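Local coordinates for protein aminoglycoside N(3)-acetyltransferase (Enterobacter cloacae, PDB 6NP3) that catalyses acetyl transfer from acetyl-CoA to the 3-amino group of 2-deoxystreptamine antibiotics such as gentamicin, and so probably confers resistance to them, at residues V17-V23 with E48-P52; A140-R144 with H171-V176; P164-L170 with V223-R228. The contacts are given in a common frame with arbitrary orientation. Residues are numbered along the deposited sequence.

Contact 1 (V17-V23 with E48-P52)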
loop_
_atom_site.group_PDB
_atom_site.type_symbol
_atom_site.label_atom_id
_atom_site.label_comp_id
_atom_site.label_asym_id
_atom_site.label_seq_id
_atom_site.Cartn_x
_atom_site.Cartn_y
_atom_site.Cartn_z
ATOM N N VAL A 17 3.325 11.322 -14.893
ATOM C CA VAL A 17 2.169 11.666 -14.079
ATOM C C VAL A 17 1.428 12.834 -14.708
ATOM O O VAL A 17 2.030 13.848 -15.082
ATOM C CB VAL A 17 2.609 12.035 -12.667
ATOM C CG1 VAL A 17 1.385 12.386 -11.832
ATOM C CG2 VAL A 17 3.343 10.877 -12.001
ATOM N N ARG A 18 0.125 12.682 -14.879
ATOM C CA ARG A 18 -0.715 13.676 -15.513
ATOM C C ARG A 18 -1.811 14.126 -14.564
ATOM O O ARG A 18 -2.249 13.386 -13.671
ATOM C CB ARG A 18 -1.363 13.104 -16.762
ATOM C CG ARG A 18 -0.371 12.753 -17.860
ATOM C CD ARG A 18 0.266 14.006 -18.452
ATOM N NE ARG A 18 1.333 13.729 -19.409
ATOM C CZ ARG A 18 2.625 13.674 -19.106
ATOM N NH1 ARG A 18 3.036 13.842 -17.864
ATOM N NH2 ARG A 18 3.510 13.429 -20.053
ATOM N N SER A 19 -2.256 15.367 -14.761
ATOM C CA SER A 19 -3.408 15.867 -14.030
ATOM C C SER A 19 -4.565 14.893 -14.180
ATOM O O SER A 19 -4.855 14.404 -15.278
ATOM C CB SER A 19 -3.793 17.259 -14.543
ATOM O OG SER A 19 -2.754 18.199 -14.305
ATOM N N GLY A 20 -5.204 14.592 -13.058
ATOM C CA GLY A 20 -6.300 13.664 -13.031
ATOM C C GLY A 20 -5.924 12.236 -12.702
ATOM O O GLY A 20 -6.815 11.404 -12.519
ATOM N N ASP A 21 -4.638 11.918 -12.642
ATOM C CA ASP A 21 -4.236 10.541 -12.413
ATOM C C ASP A 21 -4.589 10.086 -10.994
ATOM O O ASP A 21 -4.708 10.874 -10.054
ATOM C CB ASP A 21 -2.724 10.388 -12.611
ATOM C CG ASP A 21 -2.289 10.302 -14.072
ATOM O OD1 ASP A 21 -3.131 10.282 -14.977
ATOM O OD2 ASP A 21 -1.054 10.203 -14.288
ATOM N N MET A 22 -4.660 8.761 -10.864
ATOM C CA MET A 22 -4.862 8.023 -9.619
ATOM C C MET A 22 -3.522 7.333 -9.347
ATOM O O MET A 22 -3.157 6.394 -10.067
ATOM C CB MET A 22 -5.953 6.979 -9.871
ATOM C CG MET A 22 -6.091 5.877 -8.815
ATOM S SD MET A 22 -6.883 6.322 -7.293
ATOM C CE MET A 22 -5.483 6.819 -6.298
ATOM N N VAL A 23 -2.786 7.787 -8.328
ATOM C CA VAL A 23 -1.407 7.352 -8.094
ATOM C C VAL A 23 -1.256 6.758 -6.698
ATOM O O VAL A 23 -1.704 7.352 -5.707
ATOM C CB VAL A 23 -0.420 8.517 -8.296
ATOM C CG1 VAL A 23 0.995 8.139 -7.902
ATOM C CG2 VAL A 23 -0.490 9.001 -9.717
ATOM N N GLU A 48 0.187 18.257 -6.239
ATOM C CA GLU A 48 0.154 19.201 -7.344
ATOM C C GLU A 48 0.210 18.480 -8.688
ATOM O O GLU A 48 -0.467 18.864 -9.645
ATOM C CB GLU A 48 1.332 20.158 -7.204
ATOM C CG GLU A 48 1.353 21.207 -8.278
ATOM C CD GLU A 48 2.259 22.369 -7.952
ATOM O OE1 GLU A 48 2.973 22.821 -8.863
ATOM O OE2 GLU A 48 2.250 22.819 -6.794
ATOM N N ALA A 49 1.013 17.414 -8.774
ATOM C CA ALA A 49 1.144 16.692 -10.036
ATOM C C ALA A 49 -0.163 16.022 -10.460
ATOM O O ALA A 49 -0.507 16.026 -11.649
ATOM C CB ALA A 49 2.275 15.667 -9.973
ATOM N N VAL A 50 -0.906 15.431 -9.522
ATOM C CA VAL A 50 -2.180 14.807 -9.891
ATOM C C VAL A 50 -3.294 15.837 -10.035
ATOM O O VAL A 50 -4.320 15.553 -10.668
ATOM C CB VAL A 50 -2.590 13.647 -8.968
ATOM C CG1 VAL A 50 -1.478 12.583 -8.969
ATOM C CG2 VAL A 50 -2.919 14.139 -7.598
ATOM N N GLY A 51 -3.106 17.036 -9.501
ATOM C CA GLY A 51 -4.054 18.110 -9.691
ATOM C C GLY A 51 -5.315 17.955 -8.872
ATOM O O GLY A 51 -5.526 16.970 -8.159
ATOM N N PRO A 52 -6.184 18.960 -8.950
ATOM C CA PRO A 52 -7.416 18.934 -8.147
ATOM C C PRO A 52 -8.431 17.871 -8.547
ATOM O O PRO A 52 -9.343 17.610 -7.755
ATOM C CB PRO A 52 -7.979 20.353 -8.317
ATOM C CG PRO A 52 -7.433 20.804 -9.613
ATOM C CD PRO A 52 -6.050 20.199 -9.731
#

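Contact 2 (A140-R144 with H171-V176). With LLL ((2R,3R,4R,5R)-2-((1S,2S,3R,4S,6R)-4,6-diamino-3-((2R,3R,6S)-3-amino-6-(aminomethyl)-tetrahydro-2H-pyran-2-yloxy)-2-hydr oxycyclohexyloxy)-5-methyl-4-(methylamino)-tetrahydro-2H-pyran-3,5-diol), chain B.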
loop_
_atom_site.group_PDB
_atom_site.type_symbol
_atom_site.label_atom_id
_atom_site.label_comp_id
_atom_site.label_asym_id
_atom_site.label_seq_id
_atom_site.Cartn_x
_atom_site.Cartn_y
_atom_site.Cartn_z
ATOM N N ALA A 140 -8.151 -7.625 3.093
ATOM C CA ALA A 140 -7.064 -6.674 3.278
ATOM C C ALA A 140 -6.622 -6.041 1.963
ATOM O O ALA A 140 -6.586 -4.808 1.842
ATOM C CB ALA A 140 -5.896 -7.339 3.986
ATOM N N TYR A 141 -6.249 -6.879 0.972
ATOM C CA TYR A 141 -5.706 -6.410 -0.297
ATOM C C TYR A 141 -6.407 -7.000 -1.496
ATOM O O TYR A 141 -6.013 -6.693 -2.624
ATOM C CB TYR A 141 -4.207 -6.739 -0.418
ATOM C CG TYR A 141 -3.465 -6.354 0.841
ATOM C CD1 TYR A 141 -3.233 -5.019 1.156
ATOM C CD2 TYR A 141 -3.072 -7.305 1.762
ATOM C CE1 TYR A 141 -2.597 -4.652 2.321
ATOM C CE2 TYR A 141 -2.433 -6.933 2.937
ATOM C CZ TYR A 141 -2.211 -5.604 3.204
ATOM O OH TYR A 141 -1.611 -5.221 4.379
ATOM N N GLY A 142 -7.445 -7.793 -1.293
ATOM C CA GLY A 142 -8.071 -8.467 -2.391
ATOM C C GLY A 142 -9.376 -7.834 -2.803
ATOM O O GLY A 142 -9.596 -6.631 -2.609
ATOM N N PRO A 143 -10.276 -8.645 -3.378
ATOM C CA PRO A 143 -11.593 -8.132 -3.757
ATOM C C PRO A 143 -12.237 -7.380 -2.603
ATOM O O PRO A 143 -12.136 -7.771 -1.442
ATOM C CB PRO A 143 -12.371 -9.393 -4.164
ATOM C CG PRO A 143 -11.274 -10.329 -4.667
ATOM C CD PRO A 143 -10.094 -10.060 -3.783
ATOM N N ARG A 144 -12.880 -6.272 -2.957
ATOM C CA ARG A 144 -13.681 -5.427 -2.076
ATOM C C ARG A 144 -12.796 -4.491 -1.259
ATOM O O ARG A 144 -13.326 -3.678 -0.479
ATOM C CB ARG A 144 -14.639 -6.214 -1.170
ATOM C CG ARG A 144 -15.582 -7.096 -1.988
ATOM C CD ARG A 144 -16.609 -7.810 -1.120
ATOM N NE ARG A 144 -17.436 -6.855 -0.388
ATOM C CZ ARG A 144 -18.603 -6.378 -0.810
ATOM N NH1 ARG A 144 -19.116 -6.768 -1.968
ATOM N NH2 ARG A 144 -19.266 -5.506 -0.067
ATOM N N HIS A 171 -0.452 -7.920 -3.915
ATOM C CA HIS A 171 -1.216 -8.782 -3.017
ATOM C C HIS A 171 -2.622 -9.064 -3.531
ATOM O O HIS A 171 -3.204 -10.085 -3.130
ATOM C CB HIS A 171 -1.204 -8.248 -1.584
ATOM C CG HIS A 171 0.163 -8.198 -0.977
ATOM N ND1 HIS A 171 0.946 -9.319 -0.825
ATOM C CD2 HIS A 171 0.882 -7.171 -0.465
ATOM C CE1 HIS A 171 2.087 -8.982 -0.251
ATOM N NE2 HIS A 171 2.073 -7.683 -0.021
ATOM N N TYR A 172 -3.192 -8.212 -4.387
ATOM C CA TYR A 172 -4.476 -8.556 -4.995
ATOM C C TYR A 172 -4.329 -9.782 -5.887
ATOM O O TYR A 172 -5.190 -10.669 -5.892
ATOM C CB TYR A 172 -5.009 -7.350 -5.779
ATOM C CG TYR A 172 -6.345 -7.612 -6.426
ATOM C CD1 TYR A 172 -6.437 -8.326 -7.599
ATOM C CD2 TYR A 172 -7.519 -7.185 -5.851
ATOM C CE1 TYR A 172 -7.659 -8.626 -8.179
ATOM C CE2 TYR A 172 -8.736 -7.454 -6.445
ATOM C CZ TYR A 172 -8.801 -8.180 -7.608
ATOM O OH TYR A 172 -10.038 -8.469 -8.165
ATOM N N ALA A 173 -3.257 -9.827 -6.674
ATOM C CA ALA A 173 -3.040 -10.988 -7.525
ATOM C C ALA A 173 -2.956 -12.261 -6.700
ATOM O O ALA A 173 -3.461 -13.316 -7.099
ATOM C CB ALA A 173 -1.771 -10.818 -8.338
ATOM N N GLU A 174 -2.276 -12.193 -5.566
ATOM C CA GLU A 174 -2.154 -13.354 -4.701
ATOM C C GLU A 174 -3.517 -13.789 -4.188
ATOM O O GLU A 174 -3.806 -14.987 -4.110
ATOM C CB GLU A 174 -1.208 -13.021 -3.543
ATOM C CG GLU A 174 0.227 -12.766 -3.932
ATOM C CD GLU A 174 1.142 -12.522 -2.793
ATOM O OE1 GLU A 174 2.332 -12.815 -2.966
ATOM O OE2 GLU A 174 0.720 -11.992 -1.757
ATOM N N ALA A 175 -4.359 -12.822 -3.815
ATOM C CA ALA A 175 -5.673 -13.122 -3.270
ATOM C C ALA A 175 -6.536 -13.844 -4.279
ATOM O O ALA A 175 -7.222 -14.804 -3.914
ATOM C CB ALA A 175 -6.350 -11.834 -2.850
ATOM N N VAL A 176 -6.463 -13.462 -5.553
ATOM C CA VAL A 176 -7.367 -14.043 -6.537
ATOM C C VAL A 176 -6.760 -15.199 -7.321
ATOM O O VAL A 176 -7.487 -15.882 -8.067
ATOM C CB VAL A 176 -7.971 -13.007 -7.505
ATOM C CG1 VAL A 176 -8.689 -11.895 -6.732
ATOM C CG2 VAL A 176 -6.929 -12.431 -8.458
HETATM C C11 LLL B . 7.586 -7.000 4.017
HETATM O O11 LLL B . 6.402 -6.614 3.270
HETATM C C21 LLL B . 8.736 -6.128 3.518
HETATM N N21 LLL B . 8.277 -4.744 3.551
HETATM C C31 LLL B . 9.029 -6.429 2.095
HETATM C C41 LLL B . 9.429 -7.891 1.988
HETATM C C51 LLL B . 8.290 -8.735 2.549
HETATM O O51 LLL B . 7.992 -8.355 3.863
HETATM C C61 LLL B . 8.679 -10.198 2.572
HETATM N N61 LLL B . 7.561 -10.959 3.128
HETATM C C12 LLL B . 2.403 -6.319 4.574
HETATM N N12 LLL B . 1.023 -6.564 4.970
HETATM C C22 LLL B . 2.666 -6.789 3.144
HETATM C C32 LLL B . 4.096 -6.424 2.798
HETATM N N32 LLL B . 4.379 -6.838 1.421
HETATM C C42 LLL B . 5.127 -7.091 3.709
HETATM C C52 LLL B . 4.804 -6.756 5.165
HETATM O O52 LLL B . 5.641 -7.528 5.994
HETATM C C62 LLL B . 3.361 -7.048 5.525
HETATM O O62 LLL B . 3.124 -6.561 6.833
HETATM C C13 LLL B . 2.550 -7.463 7.781
HETATM C C23 LLL B . 1.721 -6.611 8.739
HETATM O O23 LLL B . 0.799 -5.863 7.974
HETATM C C33 LLL B . 2.619 -5.611 9.490
HETATM N N33 LLL B . 1.820 -4.875 10.495
HETATM C C43 LLL B . 3.761 -6.393 10.172
HETATM O O43 LLL B . 3.173 -7.144 11.216
HETATM C C53 LLL B . 4.460 -7.311 9.164
HETATM O O53 LLL B . 3.562 -8.181 8.514
HETATM C C83 LLL B . 4.807 -5.422 10.735
HETATM C C93 LLL B . 1.978 -3.414 10.326
#

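Contact 3 (P164-L170 with V223-R228). With LLL ((2R,3R,4R,5R)-2-((1S,2S,3R,4S,6R)-4,6-diamino-3-((2R,3R,6S)-3-amino-6-(aminomethyl)-tetrahydro-2H-pyran-2-yloxy)-2-hydr oxycyclohexyloxy)-5-methyl-4-(methylamino)-tetrahydro-2H-pyran-3,5-diol), chain B.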
loop_
_atom_site.group_PDB
_atom_site.type_symbol
_atom_site.label_atom_id
_atom_site.label_comp_id
_atom_site.label_asym_id
_atom_site.label_seq_id
_atom_site.Cartn_x
_atom_site.Cartn_y
_atom_site.Cartn_z
ATOM N N PRO A 164 11.458 -3.848 -5.796
ATOM C CA PRO A 164 10.341 -4.627 -6.365
ATOM C C PRO A 164 9.463 -5.288 -5.321
ATOM O O PRO A 164 8.310 -5.630 -5.624
ATOM C CB PRO A 164 11.042 -5.655 -7.266
ATOM C CG PRO A 164 12.448 -5.766 -6.681
ATOM C CD PRO A 164 12.775 -4.365 -6.204
ATOM N N ASP A 165 9.950 -5.429 -4.090
ATOM C CA ASP A 165 9.143 -5.979 -3.011
ATOM C C ASP A 165 8.037 -5.034 -2.571
ATOM O O ASP A 165 7.164 -5.445 -1.799
ATOM C CB ASP A 165 10.018 -6.216 -1.774
ATOM C CG ASP A 165 10.421 -4.906 -1.092
ATOM O OD1 ASP A 165 11.305 -4.226 -1.631
ATOM O OD2 ASP A 165 9.834 -4.530 -0.054
ATOM N N ALA A 166 8.059 -3.779 -3.020
ATOM C CA ALA A 166 7.244 -2.738 -2.415
ATOM C C ALA A 166 5.828 -2.658 -2.964
ATOM O O ALA A 166 5.024 -1.923 -2.407
ATOM C CB ALA A 166 7.918 -1.384 -2.627
ATOM N N VAL A 167 5.481 -3.465 -3.960
ATOM C CA VAL A 167 4.272 -3.251 -4.766
ATOM C C VAL A 167 3.052 -3.908 -4.111
ATOM O O VAL A 167 2.655 -5.036 -4.437
ATOM C CB VAL A 167 4.501 -3.774 -6.185
ATOM C CG1 VAL A 167 3.301 -3.462 -7.038
ATOM C CG2 VAL A 167 5.788 -3.240 -6.796
ATOM N N THR A 168 2.447 -3.179 -3.179
ATOM C CA THR A 168 1.335 -3.713 -2.400
ATOM C C THR A 168 0.214 -4.213 -3.285
ATOM O O THR A 168 -0.467 -5.180 -2.930
ATOM C CB THR A 168 0.792 -2.613 -1.485
ATOM O OG1 THR A 168 1.884 -1.951 -0.826
ATOM C CG2 THR A 168 -0.183 -3.142 -0.499
ATOM N N ALA A 169 -0.027 -3.553 -4.408
ATOM C CA ALA A 169 -1.146 -3.970 -5.225
ATOM C C ALA A 169 -1.035 -5.415 -5.681
ATOM O O ALA A 169 -2.070 -6.037 -5.962
ATOM C CB ALA A 169 -1.327 -3.068 -6.426
ATOM N N LEU A 170 0.180 -5.960 -5.791
ATOM C CA LEU A 170 0.322 -7.356 -6.188
ATOM C C LEU A 170 -0.230 -8.336 -5.161
ATOM O O LEU A 170 -0.459 -9.498 -5.515
ATOM C CB LEU A 170 1.768 -7.675 -6.553
ATOM C CG LEU A 170 2.154 -7.284 -7.979
ATOM C CD1 LEU A 170 3.645 -7.350 -8.171
ATOM C CD2 LEU A 170 1.432 -8.192 -8.961
ATOM N N VAL A 223 5.459 -11.200 -4.487
ATOM C CA VAL A 223 5.385 -9.827 -4.998
ATOM C C VAL A 223 6.707 -9.440 -5.646
ATOM O O VAL A 223 6.753 -8.922 -6.771
ATOM C CB VAL A 223 5.026 -8.859 -3.858
ATOM C CG1 VAL A 223 5.179 -7.403 -4.306
ATOM C CG2 VAL A 223 3.645 -9.128 -3.386
ATOM N N GLU A 224 7.808 -9.669 -4.929
ATOM C CA GLU A 224 9.120 -9.304 -5.451
ATOM C C GLU A 224 9.456 -10.079 -6.709
ATOM O O GLU A 224 9.993 -9.512 -7.670
ATOM C CB GLU A 224 10.191 -9.517 -4.379
ATOM C CG GLU A 224 11.579 -9.179 -4.870
ATOM C CD GLU A 224 12.642 -9.186 -3.793
ATOM O OE1 GLU A 224 12.310 -9.241 -2.590
ATOM O OE2 GLU A 224 13.829 -9.121 -4.173
ATOM N N ARG A 225 9.197 -11.379 -6.714
ATOM C CA ARG A 225 9.542 -12.170 -7.882
ATOM C C ARG A 225 8.716 -11.758 -9.089
ATOM O O ARG A 225 9.240 -11.687 -10.207
ATOM C CB ARG A 225 9.371 -13.651 -7.570
ATOM C CG ARG A 225 10.306 -14.151 -6.455
ATOM C CD ARG A 225 10.852 -15.596 -6.697
ATOM N NE ARG A 225 11.358 -15.699 -8.060
ATOM C CZ ARG A 225 10.984 -16.612 -8.945
ATOM N NH1 ARG A 225 10.129 -17.573 -8.616
ATOM N NH2 ARG A 225 11.491 -16.576 -10.165
ATOM N N ILE A 226 7.419 -11.506 -8.889
ATOM C CA ILE A 226 6.565 -11.065 -9.988
ATOM C C ILE A 226 7.043 -9.721 -10.518
ATOM O O ILE A 226 7.178 -9.535 -11.729
ATOM C CB ILE A 226 5.101 -10.983 -9.532
ATOM C CG1 ILE A 226 4.545 -12.366 -9.196
ATOM C CG2 ILE A 226 4.268 -10.290 -10.589
ATOM C CD1 ILE A 226 3.273 -12.282 -8.423
ATOM N N ALA A 227 7.290 -8.769 -9.619
ATOM C CA ALA A 227 7.626 -7.418 -10.054
ATOM C C ALA A 227 8.967 -7.386 -10.776
ATOM O O ALA A 227 9.117 -6.687 -11.786
ATOM C CB ALA A 227 7.629 -6.494 -8.843
ATOM N N ARG A 228 9.954 -8.141 -10.293
ATOM C CA ARG A 228 11.233 -8.190 -10.997
ATOM C C ARG A 228 11.059 -8.723 -12.412
ATOM O O ARG A 228 11.626 -8.177 -13.368
ATOM C CB ARG A 228 12.230 -9.088 -10.259
ATOM C CG ARG A 228 12.945 -8.486 -9.094
ATOM C CD ARG A 228 14.011 -9.427 -8.514
ATOM N NE ARG A 228 14.394 -8.985 -7.174
ATOM C CZ ARG A 228 15.125 -7.904 -6.929
ATOM N NH1 ARG A 228 15.563 -7.158 -7.931
ATOM N NH2 ARG A 228 15.420 -7.566 -5.683
HETATM C C11 LLL B . 7.586 -7.000 4.017
HETATM O O11 LLL B . 6.402 -6.614 3.270
HETATM C C21 LLL B . 8.736 -6.128 3.518
HETATM N N21 LLL B . 8.277 -4.744 3.551
HETATM C C31 LLL B . 9.029 -6.429 2.095
HETATM C C41 LLL B . 9.429 -7.891 1.988
HETATM C C51 LLL B . 8.290 -8.735 2.549
HETATM O O51 LLL B . 7.992 -8.355 3.863
HETATM C C61 LLL B . 8.679 -10.198 2.572
HETATM N N61 LLL B . 7.561 -10.959 3.128
HETATM C C12 LLL B . 2.403 -6.319 4.574
HETATM N N12 LLL B . 1.023 -6.564 4.970
HETATM C C22 LLL B . 2.666 -6.789 3.144
HETATM C C32 LLL B . 4.096 -6.424 2.798
HETATM N N32 LLL B . 4.379 -6.838 1.421
HETATM C C42 LLL B . 5.127 -7.091 3.709
HETATM C C52 LLL B . 4.804 -6.756 5.165
HETATM O O52 LLL B . 5.641 -7.528 5.994
HETATM C C62 LLL B . 3.361 -7.048 5.525
HETATM O O62 LLL B . 3.124 -6.561 6.833
HETATM C C13 LLL B . 2.550 -7.463 7.781
HETATM C C23 LLL B . 1.721 -6.611 8.739
HETATM O O23 LLL B . 0.799 -5.863 7.974
HETATM C C33 LLL B . 2.619 -5.611 9.490
HETATM N N33 LLL B . 1.820 -4.875 10.495
HETATM C C43 LLL B . 3.761 -6.393 10.172
HETATM O O43 LLL B . 3.173 -7.144 11.216
HETATM C C53 LLL B . 4.460 -7.311 9.164
HETATM O O53 LLL B . 3.562 -8.181 8.514
HETATM C C83 LLL B . 4.807 -5.422 10.735
HETATM C C93 LLL B . 1.978 -3.414 10.326
#

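Contact 1 (V17-V23 with E48-P52)
The side chain of Val50, in the last turn of helix 39-50, overlaps two valines of segment 17-23: its CG1 lies 4.1 Å from Val17 CG1 and 3.8 Å from Val23 CG2. Ala49 extends this apolar patch, its CB being 3.9 Å from Val17 CG1. Between the valines the chain makes a type II beta turn from Arg18 to Asp21, with Gly20 at positive phi. The hydrogen bond Asp21 N to Arg18 O (3.0 Å) closes the turn, and Arg18 N donates to Asp21 OD2 at 2.8 Å. This presents Gly20 N to the carbonyl at the end of the helix: Gly20 N donates to Val50 O over 2.7 Å at 172°, a nearly linear bond, and Ser19 CA adds a CA-H...O contact to Val50 O at 3.5 Å. Gly51, at positive phi, then leads the chain out of the helix. Within the beta-alpha-beta crossover 22-27, 39-50, 55-59, whose two strands are parallel neighbours, the contact joins the start of the first strand to the end of the helix. Arg13 of helix 5-15 donates to Val17 O and Ala49 O, Asp21 forms a salt bridge with Lys156, and Val23 pairs with Asn55 and Leu57.

Contact 2 (A140-R144 with H171-V176)
This is a van der Waals contact between the loop leading into helix 146-151 and the short helix 170-176, at the wall of the aminoglycoside pocket. The evidence is a backbone approach of 4.4 Å between Gly142 CA and Tyr172 CA, with backbone atoms of 141-143 lying against Tyr172: Tyr141 O is 3.4 Å from Tyr172 CB. At the pocket end, Tyr141 CB meets His171 CB at 3.6 Å, and the two rings lie obliquely, centroids 5.3 Å apart and planes at 40°. Each side chain offers one polar atom to gentamicin: LLL N12 donates to Tyr141 OH at 3.0 Å, and LLL N32 donates to His171 NE2 at 2.8 Å. N32 is the 3-amino group of the 2-deoxystreptamine ring, the position acetylated in the reaction. His171 ND1 in turn donates to Glu174 OE2 over 2.8 Å at 164°, a His-carboxylate bond that leaves NE2 to accept from the amine. Further from the ligand, Gly142 CA lies 3.8 Å from Ala175 CB; a CB on Gly142 would fall about 2.8 Å from that methyl, so the close approach depends on glycine. Pro143 completes the fit, CG to Val176 CG1 at 3.7 Å and CD to Tyr172 CE2 at 4.0 Å. Beyond the interface, Tyr172 packs on helix 146-151 and on Val255 of helix 251-265, while His171 and Glu174 touch Val223 of helix 222-233.

Contact 3 (P164-L170 with V223-R228)
Segment 164-170, in the loop after strand 156-160 and carrying the gentamicin-pocket residue Asp165, packs on one side of helix 222-233, the nearest CA atoms being Asp165 CA and Glu224 CA, 4.1 Å apart. The main bump of the helix is Val223. It enters a hollow bounded by Asp165, Val167 and Leu170, with CG1 3.7 Å from Asp165 O and 3.5 Å from Val167 O, and CG2 4.0 Å from Leu170 CB. Chain reversals shape this hollow: Val167 is the centre of an inverse gamma turn, and a type I turn follows from Val167 to Leu170. Leu170 is a bump in the other direction. Its CD1 reaches between Val223 O at 3.8 Å, Ile226 CG2 at 3.9 Å and Ala227 CB at 4.1 Å. The small Ala227 leaves a shallow site for Pro164, whose O comes to 3.4 Å and whose CB to 3.9 Å from Ala227 CB. The proline ring also covers Glu224, CG to CG at 4.0 Å, and its CG sits over one face of the Arg228 guanidinium, 3.4 Å from CZ. Arg228 NH2 forms a salt bridge with Glu224 OE2 at 2.7 Å. In the conformer given, Asp165 OD2 comes to 3.0 Å from LLL C31, a carbon, so this is proximity and not a hydrogen bond. The filling is of apolar side chains against one another and against backbone carbonyls, edged by a charged pair whose bond stays within the helix; cohesion between the segments rests on shape and burial, 444 Å² in all, instead of directional bonds.

How the contacts relate
Contacts 2 and 3 form one continuous region along one part of the gentamicin pocket, whereas contact 1 stands apart, with no touch to either, its centre about 25 Å from that of contact 2 and about 23 Å from that of contact 3. Contacts 2 and 3 cross along the chain, their segments alternating as 140-144, 164-170, 171-176 and 223-228; the middle two are adjacent. Their side chains touch: His171 CE1 is 3.5 Å from Val223 CG2, and Tyr141 CD1 is 3.9 Å from Thr168 CG2. Val223 thus backs both the pocket histidine and the loop bearing Asp165 and Thr168, which binds acetyl-CoA in another structure of this protein. Gly20 of contact 1 lies about 7 Å from the bound magnesium.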